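Anthranilate synthase component I (Streptococcus pneumoniae serotype 4, PDB 5KCK) is a subunit of the anthranilate synthase family, a mixed alpha and beta (alpha+beta) protein with large antiparallel sheets and two copies of the chain in the assembly. Local coordinates at residues Ala93-Val97 with Tyr245-Tyr250; Val389-Ile394 with Leu405-Thr411. All coordinates share one frame; numbering follows the deposited sequence.

Contact 1 (Ala93-Val97 with Tyr245-Tyr250); sequences AIGFV and YDFGDY
Phe96 turns its ring edge to the face of Phe247 in an offset edge-to-face pair, the centroids 5.8 Å apart and the planes at 88°. Phe96 CD1 lies 3.9 Å from Phe247 CZ. A second aromatic group crowds the same rim: Tyr250 OH lies in the plane of the Phe96 ring, 3.3 Å from Phe96 CE1, and also sits above one face of Phe247, offset toward its rim. Phe96 and Tyr250 both carry CG between the backbone N and the carbonyl carbon (chi1 70° in each), and their side chains come from opposite directions to meet there. The Tyr250 hydroxyl is hydrogen-bonded to His122, whose ring also stacks on Phe247.

Toward the start of strand 92-97, Gly95 O meets the edge of the Tyr245 ring, 3.3 Å from Tyr245 CE2. Ile94 crosses this tyrosine at about a right angle and brings Ile94 CG2 to 3.4 Å from Tyr245 CZ. Beyond, Tyr245 packs on Ile28 of the second subunit, and its backbone extends the sheet into that chain. Gly95 CA packs 4.3 Å from Phe247 CZ; its phi of 166° suits glycine.

The far side is looser: the tight turn at Gly248 and Asp249 is exposed and makes no contact with 93-97. Here Asp246 OD1 accepts from Gly248 N at 2.8 Å, an Asx turn, and glycine suits the positive phi. Since the hairpin and strand 92-97 belong to different sheets and share no hydrogen bond, their union rests on aromatic and aliphatic packing, with the Tyr250 hydroxyl bonded to His122 on strand 121-126.

Contact 2 (Val389-Ile394 with Leu405-Thr411); sequences VYAGAI and LAIAIRT
Ile394 and Ala406 exchange two backbone hydrogen bonds: Ile394 N gives to Ala406 O at 2.8 Å, in the carbonyl plane, and Ala406 N gives to Ile394 O at 2.6 Å. Ala406 O is also approached by the CA-H of Ala393, a weak C-H...O contact. One step on, Ala393 faces Ile407 as a non-hydrogen-bonded pair, and their backbone hydrogen bonds go elsewhere: Ala393 with Val97 on strand 92-97, Ile407 with Glu258. Ile407 O also accepts from Ser256 OG. These residues lie on the antiparallel hairpin of strands 393-398 and 403-407, inside the large sheet. At its open end a type II turn, Val389 to Gly392, meets an inverse gamma turn centred on Ala408. Ala408 N gives to Gly392 O at 2.9 Å, while Ala408 O accepts from Ala391 N in a nearly straight bond (N-H...O angle 171°), the donor above the carbonyl plane. Within the turns, Gly392 N satisfies Val389 O at 3.0 Å, and Ile409 N bonds to Ile407 O.

Alanine suits position 408, since its CB is only 3.2 Å from Val389 O and receives Ile394 CD1 at 3.7 Å. Ile394, extended at chi2 (-178°), meets Thr411 tip to tip, Ile394 CD1 to Thr411 CG2 at 3.9 Å. Threonine serves both needs: the methyl packs, while OG1 donates to Ile409 O at 2.8 Å and is hydrogen-bonded to Tyr243 OH.

In the fold
From the N terminus, the chain first lays down strand 92-97 and then runs through 147 residues before the end of strand 242-246 and the turn after it close contact 1, tying the N-terminal family region to the later one. Contact 2 opens well after that and closes a loop of only 10 residues, so the two are in series and neither nests nor crosses. In space they adjoin, with centres about 12 Å apart. Val97 N makes a probable hydrogen bond to Ala393 O, 2.8 Å away, between neighbouring strands of the large sheet. Phe96 on Val389 joins strand 92-97 to the turn before strand 393-398, while Tyr245 and Thr411 come from the smaller sheet, both against Ile394.

Contact 1 (Ala93-Val97 with Tyr245-Tyr250)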
loop_
_atom_site.group_PDB
_atom_site.type_symbol
_atom_site.label_atom_id
_atom_site.label_comp_id
_atom_site.label_asym_id
_atom_site.label_seq_id
_atom_site.Cartn_x
_atom_site.Cartn_y
_atom_site.Cartn_z
ATOM N N ALA A 93 18.811 14.877 -12.802
ATOM C CA ALA A 93 18.572 16.119 -12.079
ATOM C C ALA A 93 17.235 16.083 -11.355
ATOM O O ALA A 93 16.243 15.573 -11.880
ATOM C CB ALA A 93 18.590 17.319 -13.029
ATOM N N ILE A 94 17.213 16.638 -10.148
ATOM C CA ILE A 94 15.997 16.791 -9.359
ATOM C C ILE A 94 15.939 18.241 -8.904
ATOM O O ILE A 94 16.944 18.783 -8.426
ATOM C CB ILE A 94 15.974 15.817 -8.164
ATOM C CG1 ILE A 94 16.038 14.369 -8.675
ATOM C CG2 ILE A 94 14.740 16.039 -7.268
ATOM C CD1 ILE A 94 16.157 13.343 -7.583
ATOM N N GLY A 95 14.783 18.878 -9.084
ATOM C CA GLY A 95 14.668 20.305 -8.811
ATOM C C GLY A 95 13.393 20.867 -9.402
ATOM O O GLY A 95 12.409 20.148 -9.579
ATOM N N PHE A 96 13.419 22.167 -9.703
ATOM C CA PHE A 96 12.233 22.855 -10.200
ATOM C C PHE A 96 12.600 23.883 -11.263
ATOM O O PHE A 96 13.742 24.339 -11.374
ATOM C CB PHE A 96 11.461 23.576 -9.084
ATOM C CG PHE A 96 12.173 24.769 -8.538
ATOM C CD1 PHE A 96 13.060 24.634 -7.484
ATOM C CD2 PHE A 96 11.975 26.026 -9.083
ATOM C CE1 PHE A 96 13.728 25.732 -6.976
ATOM C CE2 PHE A 96 12.643 27.126 -8.578
ATOM C CZ PHE A 96 13.524 26.975 -7.525
ATOM N N VAL A 97 11.576 24.272 -12.009
ATOM C CA VAL A 97 11.626 25.361 -12.972
ATOM C C VAL A 97 10.552 26.358 -12.552
ATOM O O VAL A 97 9.365 26.010 -12.477
ATOM C CB VAL A 97 11.400 24.852 -14.405
ATOM C CG1 VAL A 97 11.318 25.992 -15.382
ATOM C CG2 VAL A 97 12.526 23.917 -14.797
ATOM N N TYR A 245 12.304 18.984 -0.951
ATOM C CA TYR A 245 13.591 19.383 -1.519
ATOM C C TYR A 245 14.306 20.303 -0.542
ATOM O O TYR A 245 13.788 21.372 -0.211
ATOM C CB TYR A 245 13.428 20.117 -2.851
ATOM C CG TYR A 245 12.930 19.310 -4.027
ATOM C CD1 TYR A 245 12.672 17.950 -3.923
ATOM C CD2 TYR A 245 12.734 19.926 -5.266
ATOM C CE1 TYR A 245 12.213 17.221 -5.022
ATOM C CE2 TYR A 245 12.285 19.214 -6.366
ATOM C CZ TYR A 245 12.018 17.867 -6.239
ATOM O OH TYR A 245 11.569 17.169 -7.339
ATOM N N ASP A 246 15.502 19.915 -0.112
ATOM C CA ASP A 246 16.306 20.750 0.777
ATOM C C ASP A 246 17.413 21.402 -0.043
ATOM O O ASP A 246 18.408 20.760 -0.382
ATOM C CB ASP A 246 16.889 19.946 1.934
ATOM C CG ASP A 246 17.566 20.840 2.972
ATOM O OD1 ASP A 246 17.646 22.069 2.747
ATOM O OD2 ASP A 246 18.024 20.322 4.012
ATOM N N PHE A 247 17.255 22.691 -0.330
ATOM C CA PHE A 247 18.279 23.433 -1.046
ATOM C C PHE A 247 19.246 24.136 -0.104
ATOM O O PHE A 247 20.085 24.915 -0.563
ATOM C CB PHE A 247 17.633 24.438 -2.010
ATOM C CG PHE A 247 16.929 23.794 -3.182
ATOM C CD1 PHE A 247 17.645 23.368 -4.289
ATOM C CD2 PHE A 247 15.555 23.617 -3.178
ATOM C CE1 PHE A 247 17.008 22.777 -5.366
ATOM C CE2 PHE A 247 14.909 23.030 -4.259
ATOM C CZ PHE A 247 15.642 22.605 -5.351
ATOM N N GLY A 248 19.155 23.877 1.196
ATOM C CA GLY A 248 20.073 24.490 2.129
ATOM C C GLY A 248 19.489 25.717 2.789
ATOM O O GLY A 248 19.047 25.650 3.940
ATOM N N ASP A 249 19.480 26.847 2.088
ATOM C CA ASP A 249 18.895 28.052 2.657
ATOM C C ASP A 249 17.406 28.183 2.348
ATOM O O ASP A 249 16.778 29.142 2.804
ATOM C CB ASP A 249 19.651 29.303 2.183
ATOM C CG ASP A 249 19.699 29.428 0.673
ATOM O OD1 ASP A 249 19.619 28.391 -0.020
ATOM O OD2 ASP A 249 19.827 30.569 0.179
ATOM N N TYR A 250 16.829 27.251 1.596
ATOM C CA TYR A 250 15.383 27.191 1.458
ATOM C C TYR A 250 14.981 25.754 1.164
ATOM O O TYR A 250 15.795 24.934 0.730
ATOM C CB TYR A 250 14.854 28.154 0.380
ATOM C CG TYR A 250 15.184 27.788 -1.049
ATOM C CD1 TYR A 250 16.426 28.086 -1.593
ATOM C CD2 TYR A 250 14.236 27.173 -1.873
ATOM C CE1 TYR A 250 16.729 27.763 -2.910
ATOM C CE2 TYR A 250 14.530 26.853 -3.199
ATOM C CZ TYR A 250 15.782 27.150 -3.709
ATOM O OH TYR A 250 16.108 26.833 -5.010
#

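Contact 2 (Val389-Ile394 with Leu405-Thr411)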
loop_
_atom_site.group_PDB
_atom_site.type_symbol
_atom_site.label_atom_id
_atom_site.label_comp_id
_atom_site.label_asym_id
_atom_site.label_seq_id
_atom_site.Cartn_x
_atom_site.Cartn_y
_atom_site.Cartn_z
ATOM N N VAL A 389 8.449 29.945 -7.526
ATOM C CA VAL A 389 8.204 28.503 -7.614
ATOM C C VAL A 389 6.749 28.230 -7.978
ATOM O O VAL A 389 6.454 27.397 -8.844
ATOM C CB VAL A 389 8.586 27.803 -6.298
ATOM C CG1 VAL A 389 8.082 26.351 -6.305
ATOM C CG2 VAL A 389 10.099 27.856 -6.076
ATOM N N TYR A 390 5.820 28.920 -7.315
ATOM C CA TYR A 390 4.400 28.717 -7.569
ATOM C C TYR A 390 4.093 28.811 -9.058
ATOM O O TYR A 390 4.540 29.739 -9.738
ATOM C CB TYR A 390 3.566 29.754 -6.808
ATOM C CG TYR A 390 2.123 29.787 -7.278
ATOM C CD1 TYR A 390 1.238 28.791 -6.904
ATOM C CD2 TYR A 390 1.654 30.795 -8.110
ATOM C CE1 TYR A 390 -0.072 28.800 -7.322
ATOM C CE2 TYR A 390 0.331 30.808 -8.539
ATOM C CZ TYR A 390 -0.524 29.801 -8.137
ATOM O OH TYR A 390 -1.840 29.772 -8.543
ATOM N N ALA A 391 3.327 27.833 -9.553
ATOM C CA ALA A 391 2.828 27.740 -10.926
ATOM C C ALA A 391 3.918 27.394 -11.931
ATOM O O ALA A 391 3.705 27.546 -13.142
ATOM C CB ALA A 391 2.118 29.024 -11.375
ATOM N N GLY A 392 5.088 26.963 -11.469
ATOM C CA GLY A 392 6.102 26.422 -12.354
ATOM C C GLY A 392 6.000 24.909 -12.428
ATOM O O GLY A 392 4.889 24.365 -12.432
ATOM N N ALA A 393 7.144 24.223 -12.443
ATOM C CA ALA A 393 7.215 22.786 -12.667
ATOM C C ALA A 393 8.246 22.178 -11.727
ATOM O O ALA A 393 9.347 22.712 -11.581
ATOM C CB ALA A 393 7.582 22.461 -14.126
ATOM N N ILE A 394 7.890 21.047 -11.112
ATOM C CA ILE A 394 8.715 20.392 -10.104
ATOM C C ILE A 394 8.815 18.911 -10.435
ATOM O O ILE A 394 7.799 18.260 -10.710
ATOM C CB ILE A 394 8.139 20.584 -8.684
ATOM C CG1 ILE A 394 8.036 22.064 -8.335
ATOM C CG2 ILE A 394 9.004 19.902 -7.644
ATOM C CD1 ILE A 394 7.509 22.316 -6.930
ATOM N N LEU A 405 7.375 15.924 -14.637
ATOM C CA LEU A 405 7.253 17.234 -14.011
ATOM C C LEU A 405 5.833 17.452 -13.509
ATOM O O LEU A 405 4.870 17.283 -14.264
ATOM C CB LEU A 405 7.633 18.342 -15.001
ATOM C CG LEU A 405 9.107 18.440 -15.396
ATOM C CD1 LEU A 405 9.282 19.546 -16.406
ATOM C CD2 LEU A 405 9.984 18.688 -14.168
ATOM N N ALA A 406 5.708 17.843 -12.244
ATOM C CA ALA A 406 4.433 18.260 -11.676
ATOM C C ALA A 406 4.242 19.771 -11.803
ATOM O O ALA A 406 5.205 20.545 -11.794
ATOM C CB ALA A 406 4.347 17.854 -10.203
ATOM N N ILE A 407 2.980 20.189 -11.918
ATOM C CA ILE A 407 2.641 21.604 -11.776
ATOM C C ILE A 407 2.869 22.033 -10.331
ATOM O O ILE A 407 2.380 21.389 -9.397
ATOM C CB ILE A 407 1.180 21.854 -12.176
ATOM C CG1 ILE A 407 0.871 21.291 -13.569
ATOM C CG2 ILE A 407 0.860 23.351 -12.091
ATOM C CD1 ILE A 407 -0.615 21.370 -13.905
ATOM N N ALA A 408 3.571 23.151 -10.133
ATOM C CA ALA A 408 3.921 23.599 -8.779
ATOM C C ALA A 408 2.747 24.348 -8.132
ATOM O O ALA A 408 2.773 25.554 -7.887
ATOM C CB ALA A 408 5.189 24.441 -8.810
ATOM N N ILE A 409 1.685 23.596 -7.870
ATOM C CA ILE A 409 0.600 24.040 -7.010
ATOM C C ILE A 409 0.638 23.182 -5.755
ATOM O O ILE A 409 1.330 22.168 -5.692
ATOM C CB ILE A 409 -0.778 23.942 -7.689
ATOM C CG1 ILE A 409 -1.059 22.495 -8.075
ATOM C CG2 ILE A 409 -0.887 24.886 -8.886
ATOM C CD1 ILE A 409 -2.347 22.317 -8.839
ATOM N N ARG A 410 -0.140 23.589 -4.754
ATOM C CA ARG A 410 -0.160 22.909 -3.461
ATOM C C ARG A 410 1.264 22.699 -2.951
ATOM O O ARG A 410 1.634 21.633 -2.453
ATOM C CB ARG A 410 -0.922 21.589 -3.551
ATOM C CG ARG A 410 -2.386 21.749 -3.929
ATOM C CD ARG A 410 -3.275 21.422 -2.744
ATOM N NE ARG A 410 -2.954 20.099 -2.226
ATOM C CZ ARG A 410 -3.450 18.969 -2.718
ATOM N NH1 ARG A 410 -4.305 19.004 -3.733
ATOM N NH2 ARG A 410 -3.094 17.803 -2.196
ATOM N N THR A 411 2.075 23.736 -3.093
ATOM C CA THR A 411 3.493 23.676 -2.789
ATOM C C THR A 411 3.835 24.790 -1.814
ATOM O O THR A 411 3.428 25.939 -2.011
ATOM C CB THR A 411 4.315 23.805 -4.070
ATOM O OG1 THR A 411 4.014 22.696 -4.928
ATOM C CG2 THR A 411 5.801 23.824 -3.766
#